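Local structure of NudC domain-containing protein 2 (Mus musculus, 2RH0) at residues P33-A37 / Q38-C42; S99-E102 / S103-A107. The protein interacts with LIS1 and may regulate the LIS1/dynein pathway by stabilising LIS1 together with the Hsp90 chaperone. One frame throughout, in Å; residues are numbered along the deposited sequence. Where two conformers were deposited one is given.

In the fold
Interaction 1 (33-42) comes first along the chain, in the connection from strand 24-30 to strand 40-44 of the CS domain, whose relatives have the beta-sandwich of the p23/HSP20 family. Interaction 2 (99-107) follows much later, in the hairpin that leads through strand 104-106 into helix 109-127. Their centres are about 37 Å apart and their nearest atoms about 25 Å, so they share no side chain, and each lies about 21 Å from the centre of the chain. What they have in common is the second subunit: interaction 1 meets its strand 81-87, interaction 2 its strands 24-30 and 56-62. Both turns are therefore parts of the dimer contact at well-separated places.

Interaction 1: P33-A37 / Q38-C42; sequences PGTRA and QDIQC
Thr35, Arg36 and Ala37 lead into a single 3-10 turn just ahead of strand 40-44, and each meets a residue of 38-42. Thr35 sets its methyl CG2 3.7 Å from Ile40 CD1, the two side chains crossing at about a right angle, while its hydroxyl turns back to Pro32 O; a threonine suits both demands. Lys80 of the second subunit bonds to Thr35 O. Asp39 N closes the turn on Arg36 O (2.7 Å), and Arg36 N donates to Asp39 OD2 (3.0 Å). With CG beside its backbone N (chi1 -53°) and a bend at chi3, Arg36 also forms a side-on salt bridge with Asp39, NE to Asp39 OD2 nearly straight at 174° and NH2 to Asp39 OD1 at 3.0 Å; the short aspartate thus offers OD2 to two donors. The Gln38 amide, flat enough to stack, covers one guanidinium face, Gln38 CD 3.7 Å from Arg36 CZ, the planes 3° apart. Replacing Asp39 by a leucine would probably leave this guanidinium without its counter-charge and Arg36 N without its acceptor. Ala37, small and turned outward, gives its O to Ile40 N (3.2 Å), and one water donates to both Ala37 O and Ile40 O, 2.6 Å from each.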
ATOM      1  N   PRO A  33      18.639   4.057  -4.464  1.00 43.11           N
ATOM      2  CA  PRO A  33      18.709   2.853  -5.299  1.00 43.30           C
ATOM      3  C   PRO A  33      20.057   2.110  -5.285  1.00 43.10           C
ATOM      4  O   PRO A  33      20.098   0.900  -5.574  1.00 45.40           O
ATOM      5  CB  PRO A  33      18.404   3.388  -6.702  1.00 44.58           C
ATOM      6  CG  PRO A  33      17.789   4.739  -6.481  1.00 44.60           C
ATOM      7  CD  PRO A  33      18.464   5.264  -5.289  1.00 45.05           C
ATOM      8  N   GLY A  34      21.141   2.812  -4.945  1.00 40.05           N
ATOM      9  CA  GLY A  34      22.448   2.161  -4.839  1.00 39.07           C
ATOM     10  C   GLY A  34      22.744   1.547  -3.468  1.00 37.01           C
ATOM     11  O   GLY A  34      23.865   1.119  -3.211  1.00 37.67           O
ATOM     12  N   THR A  35      21.748   1.512  -2.584  1.00 32.97           N
ATOM     13  CA  THR A  35      21.946   0.964  -1.252  1.00 30.71           C
ATOM     14  C   THR A  35      22.204  -0.512  -1.325  1.00 30.24           C
ATOM     15  O   THR A  35      21.543  -1.228  -2.097  1.00 28.86           O
ATOM     16  CB  THR A  35      20.712   1.224  -0.387  1.00 32.39           C
ATOM     17  OG1 THR A  35      20.457   2.631  -0.409  1.00 32.13           O
ATOM     18  CG2 THR A  35      20.929   0.722   1.099  1.00 29.78           C
ATOM     19  N   ARG A  36      23.145  -0.985  -0.498  1.00 31.69           N
ATOM     20  CA  ARG A  36      23.531  -2.388  -0.457  1.00 31.24           C
ATOM     21  C   ARG A  36      23.336  -2.859   0.953  1.00 29.63           C
ATOM     22  O   ARG A  36      23.399  -2.059   1.893  1.00 27.25           O
ATOM     23  CB  ARG A  36      25.008  -2.524  -0.798  1.00 31.64           C
ATOM     24  CG  ARG A  36      25.437  -1.868  -2.112  1.00 39.12           C
ATOM     25  CD  ARG A  36      26.972  -1.618  -2.178  1.00 38.37           C
ATOM     26  NE  ARG A  36      27.420  -0.670  -1.148  1.00 43.20           N
ATOM     27  CZ  ARG A  36      28.681  -0.261  -0.980  1.00 46.62           C
ATOM     28  NH1 ARG A  36      29.646  -0.688  -1.788  1.00 48.13           N
ATOM     29  NH2 ARG A  36      28.985   0.590   0.003  1.00 41.42           N
ATOM     30  N   ALA A  37      23.129  -4.157   1.131  1.00 29.87           N
ATOM     31  CA  ALA A  37      22.936  -4.724   2.484  1.00 28.77           C
ATOM     32  C   ALA A  37      24.038  -4.331   3.456  1.00 28.78           C
ATOM     33  O   ALA A  37      23.805  -4.129   4.690  1.00 28.39           O
ATOM     34  CB  ALA A  37      22.785  -6.250   2.415  1.00 28.93           C
ATOM     35  N   GLN A  38      25.256  -4.244   2.931  1.00 28.83           N
ATOM     36  CA  GLN A  38      26.381  -3.835   3.756  1.00 30.09           C
ATOM     37  C   GLN A  38      26.251  -2.431   4.310  1.00 28.54           C
ATOM     38  O   GLN A  38      26.920  -2.106   5.282  1.00 28.79           O
ATOM     39  CB  GLN A  38      27.707  -3.968   3.006  1.00 31.84           C
ATOM     40  CG  GLN A  38      27.949  -2.987   1.865  1.00 35.71           C
ATOM     41  CD  GLN A  38      29.264  -3.270   1.180  1.00 33.26           C
ATOM     42  OE1 GLN A  38      29.322  -4.033   0.218  1.00 33.77           O
ATOM     43  NE2 GLN A  38      30.341  -2.724   1.732  1.00 32.15           N
ATOM     44  N   ASP A  39      25.400  -1.595   3.701  1.00 28.11           N
ATOM     45  CA  ASP A  39      25.200  -0.208   4.145  1.00 28.96           C
ATOM     46  C   ASP A  39      24.168  -0.003   5.279  1.00 27.32           C
ATOM     47  O   ASP A  39      23.968   1.107   5.734  1.00 27.92           O
ATOM     48  CB  ASP A  39      24.738   0.625   2.940  1.00 29.59           C
ATOM     49  CG  ASP A  39      25.767   0.694   1.837  1.00 34.54           C
ATOM     50  OD1 ASP A  39      26.976   0.817   2.186  1.00 36.94           O
ATOM     51  OD2 ASP A  39      25.355   0.644   0.639  1.00 31.32           O
ATOM     52  N   ILE A  40      23.551  -1.082   5.740  1.00 26.51           N
ATOM     53  CA  ILE A  40      22.451  -1.053   6.671  1.00 26.25           C
ATOM     54  C   ILE A  40      22.909  -1.403   8.084  1.00 28.25           C
ATOM     55  O   ILE A  40      23.586  -2.409   8.264  1.00 28.18           O
ATOM     56  CB  ILE A  40      21.377  -2.152   6.283  1.00 27.21           C
ATOM     57  CG1 ILE A  40      20.835  -1.992   4.841  1.00 27.88           C
ATOM     58  CG2 ILE A  40      20.192  -2.207   7.253  1.00 22.54           C
ATOM     59  CD1 ILE A  40      20.366  -0.673   4.502  1.00 30.54           C
ATOM     60  N   GLN A  41      22.548  -0.570   9.058  1.00 28.74           N
ATOM     61  CA  GLN A  41      22.651  -0.978  10.460  0.50 27.89           C
ATOM     62  C   GLN A  41      21.239  -0.880  11.028  1.00 26.99           C
ATOM     63  O   GLN A  41      20.575   0.149  10.968  1.00 28.02           O
ATOM     64  CB  GLN A  41      23.655  -0.169  11.276  0.50 28.78           C
ATOM     65  CG  GLN A  41      24.087  -0.888  12.595  0.50 34.04           C
ATOM     66  CD  GLN A  41      24.893  -2.180  12.348  0.50 36.32           C
ATOM     67  OE1 GLN A  41      24.446  -3.284  12.678  0.50 45.60           O
ATOM     68  NE2 GLN A  41      26.058  -2.041  11.734  0.50 36.09           N
ATOM     69  N   CYS A  42      20.760  -1.995  11.542  1.00 25.59           N
ATOM     70  CA  CYS A  42      19.408  -2.087  12.041  1.00 26.41           C
ATOM     71  C   CYS A  42      19.388  -2.890  13.333  1.00 29.09           C
ATOM     72  O   CYS A  42      19.860  -4.015  13.369  1.00 29.23           O
ATOM     73  CB  CYS A  42      18.568  -2.779  11.001  1.00 27.74           C
ATOM     74  SG  CYS A  42      16.799  -2.861  11.344  1.00 28.59           S
TER
HETATM   75  O   HOH W   1      24.640  -4.530   7.081  1.00 44.25           O

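Interaction 2: S99-E102 / S103-A107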
ATOM      1  N   SER A  99     -13.028  -3.666  -9.975  1.00 28.03           N
ATOM      2  CA  SER A  99     -11.895  -4.396 -10.545  1.00 25.53           C
ATOM      3  C   SER A  99     -11.158  -3.419 -11.432  1.00 24.70           C
ATOM      4  O   SER A  99     -11.701  -2.354 -11.771  1.00 25.78           O
ATOM      5  CB  SER A  99     -12.359  -5.613 -11.350  1.00 28.10           C
ATOM      6  OG  SER A  99     -13.103  -5.155 -12.483  1.00 33.70           O
ATOM      7  N   LEU A 100      -9.916  -3.750 -11.771  1.00 22.60           N
ATOM      8  CA  LEU A 100      -9.093  -2.905 -12.621  1.00 21.68           C
ATOM      9  C   LEU A 100      -9.534  -3.041 -14.058  1.00 23.51           C
ATOM     10  O   LEU A 100      -9.768  -2.067 -14.746  1.00 21.84           O
ATOM     11  CB  LEU A 100      -7.636  -3.306 -12.526  1.00 21.33           C
ATOM     12  CG  LEU A 100      -6.677  -2.422 -13.284  1.00 21.52           C
ATOM     13  CD1 LEU A 100      -6.857  -0.990 -12.870  1.00 16.26           C
ATOM     14  CD2 LEU A 100      -5.256  -2.929 -13.142  1.00 24.75           C
ATOM     15  N   LEU A 101      -9.631  -4.275 -14.499  1.00 25.23           N
ATOM     16  CA  LEU A 101     -10.052  -4.523 -15.875  1.00 28.54           C
ATOM     17  C   LEU A 101     -11.454  -5.040 -15.735  1.00 31.28           C
ATOM     18  O   LEU A 101     -11.874  -5.421 -14.634  1.00 33.84           O
ATOM     19  CB  LEU A 101      -9.119  -5.507 -16.577  1.00 27.18           C
ATOM     20  CG  LEU A 101      -7.634  -5.137 -16.681  1.00 27.03           C
ATOM     21  CD1 LEU A 101      -6.886  -6.187 -17.495  1.00 27.34           C
ATOM     22  CD2 LEU A 101      -7.413  -3.735 -17.251  1.00 20.08           C
ATOM     23  N   GLU A 102     -12.171  -5.003 -16.838  1.00 34.93           N
ATOM     24  CA  GLU A 102     -13.536  -5.467 -16.923  1.00 38.68           C
ATOM     25  C   GLU A 102     -13.658  -6.892 -16.318  1.00 38.59           C
ATOM     26  O   GLU A 102     -14.537  -7.150 -15.524  1.00 40.09           O
ATOM     27  CB  GLU A 102     -13.964  -5.408 -18.391  1.00 37.18           C
ATOM     28  CG  GLU A 102     -15.452  -5.498 -18.682  1.00 46.74           C
ATOM     29  CD  GLU A 102     -15.758  -5.609 -20.193  1.00 48.82           C
ATOM     30  OE1 GLU A 102     -15.099  -6.406 -20.903  1.00 57.32           O
ATOM     31  OE2 GLU A 102     -16.666  -4.908 -20.682  1.00 63.92           O
ATOM     32  N   SER A 103     -12.736  -7.794 -16.616  1.00 38.62           N
ATOM     33  CA  SER A 103     -12.901  -9.166 -16.177  1.00 41.73           C
ATOM     34  C   SER A 103     -11.661  -9.691 -15.512  1.00 40.72           C
ATOM     35  O   SER A 103     -11.311 -10.861 -15.693  1.00 41.53           O
ATOM     36  CB  SER A 103     -13.222 -10.060 -17.386  1.00 44.33           C
ATOM     37  OG  SER A 103     -14.422  -9.636 -18.000  1.00 53.93           O
ATOM     38  N   GLU A 104     -10.980  -8.851 -14.745  1.00 35.06           N
ATOM     39  CA  GLU A 104      -9.741  -9.288 -14.173  1.00 34.74           C
ATOM     40  C   GLU A 104      -9.309  -8.292 -13.111  1.00 30.21           C
ATOM     41  O   GLU A 104      -9.603  -7.095 -13.192  1.00 29.23           O
ATOM     42  CB  GLU A 104      -8.710  -9.424 -15.284  1.00 32.97           C
ATOM     43  CG  GLU A 104      -7.563 -10.397 -15.036  1.00 43.13           C
ATOM     44  CD  GLU A 104      -6.839 -10.810 -16.338  1.00 44.71           C
ATOM     45  OE1 GLU A 104      -7.213 -10.338 -17.472  1.00 56.47           O
ATOM     46  OE2 GLU A 104      -5.901 -11.638 -16.209  1.00 61.40           O
ATOM     47  N   TYR A 105      -8.593  -8.810 -12.134  1.00 28.11           N
ATOM     48  CA  TYR A 105      -8.123  -8.033 -11.000  1.00 29.16           C
ATOM     49  C   TYR A 105      -9.264  -7.394 -10.212  1.00 28.57           C
ATOM     50  O   TYR A 105      -9.319  -6.186  -9.989  1.00 29.08           O
ATOM     51  CB  TYR A 105      -7.118  -7.017 -11.497  1.00 30.35           C
ATOM     52  CG  TYR A 105      -6.089  -7.630 -12.446  1.00 30.96           C
ATOM     53  CD1 TYR A 105      -5.251  -8.672 -12.025  1.00 34.00           C
ATOM     54  CD2 TYR A 105      -5.936  -7.148 -13.735  1.00 28.93           C
ATOM     55  CE1 TYR A 105      -4.312  -9.211 -12.867  1.00 33.86           C
ATOM     56  CE2 TYR A 105      -4.999  -7.692 -14.595  1.00 29.57           C
ATOM     57  CZ  TYR A 105      -4.192  -8.722 -14.165  1.00 34.83           C
ATOM     58  OH  TYR A 105      -3.261  -9.240 -15.047  1.00 37.18           O
ATOM     59  N   ALA A 106     -10.199  -8.245  -9.818  1.00 28.68           N
ATOM     60  CA  ALA A 106     -11.323  -7.834  -9.040  1.00 30.66           C
ATOM     61  C   ALA A 106     -10.929  -7.825  -7.556  1.00 30.74           C
ATOM     62  O   ALA A 106     -10.168  -8.649  -7.119  1.00 32.72           O
ATOM     63  CB  ALA A 106     -12.489  -8.793  -9.259  1.00 30.74           C
ATOM     64  N   ALA A 107     -11.494  -6.885  -6.828  1.00 27.77           N
ATOM     65  CA  ALA A 107     -11.376  -6.804  -5.386  1.00 30.27           C
ATOM     66  C   ALA A 107     -12.383  -7.766  -4.810  1.00 28.45           C
ATOM     67  O   ALA A 107     -13.468  -7.826  -5.289  1.00 28.64           O
ATOM     68  CB  ALA A 107     -11.683  -5.396  -4.914  1.00 27.34           C
TER
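Leu101 and Glu104 close a tight antiparallel hairpin, with Glu102 and Ser103 at its turn, in which Leu101 N donates to Glu104 O and Leu100 N to Tyr105 O, each at 3.1 Å. Both arms kink: Leu100 takes a helical backbone conformation and Tyr105 a left-handed one (phi 59°, psi 54°). Beyond the kinks Ser99 and Ala106 form a non-hydrogen-bonded pair pressed so close that Ser99 CB lies 3.4 Å from Ala106 CA, closer than two carbons normally pack; small side chains are what fits there. Ser99 OG points at Leu101 O of its own arm, but at 2.5 Å this bond is so short that its detail is doubtful.

The Leu101 side chain runs alongside that of Tyr105. CD1 of Leu101 meets the ring at its edge, 3.8 Å from Tyr105 CE2, while Glu104 lays its CG over the centre of one ring face, 3.7 Å above the plane. The tyrosine is placed for this by its CG lying beside the backbone N (chi1 -46°). Its long aromatic side chain thus gives leucine and glutamate carbons an apolar surface, its hydroxyl bonds to Trp15 NE1 of the second subunit, and the Trp15 and Tyr105 rings meet edge-to-face. Leu100 CB touches Tyr105 CB at 3.9 Å. Glu102, with its chain extended at the turn, forms a salt bridge to Lys62 of the second subunit.

Leu100 packs on Val25 in strand 24-30 of that subunit and Leu101 on Lys60 in its strand 56-62; within its own chain, the hairpin runs on into helix 109-127, where Gln112 NE2 bonds to Ala107 O.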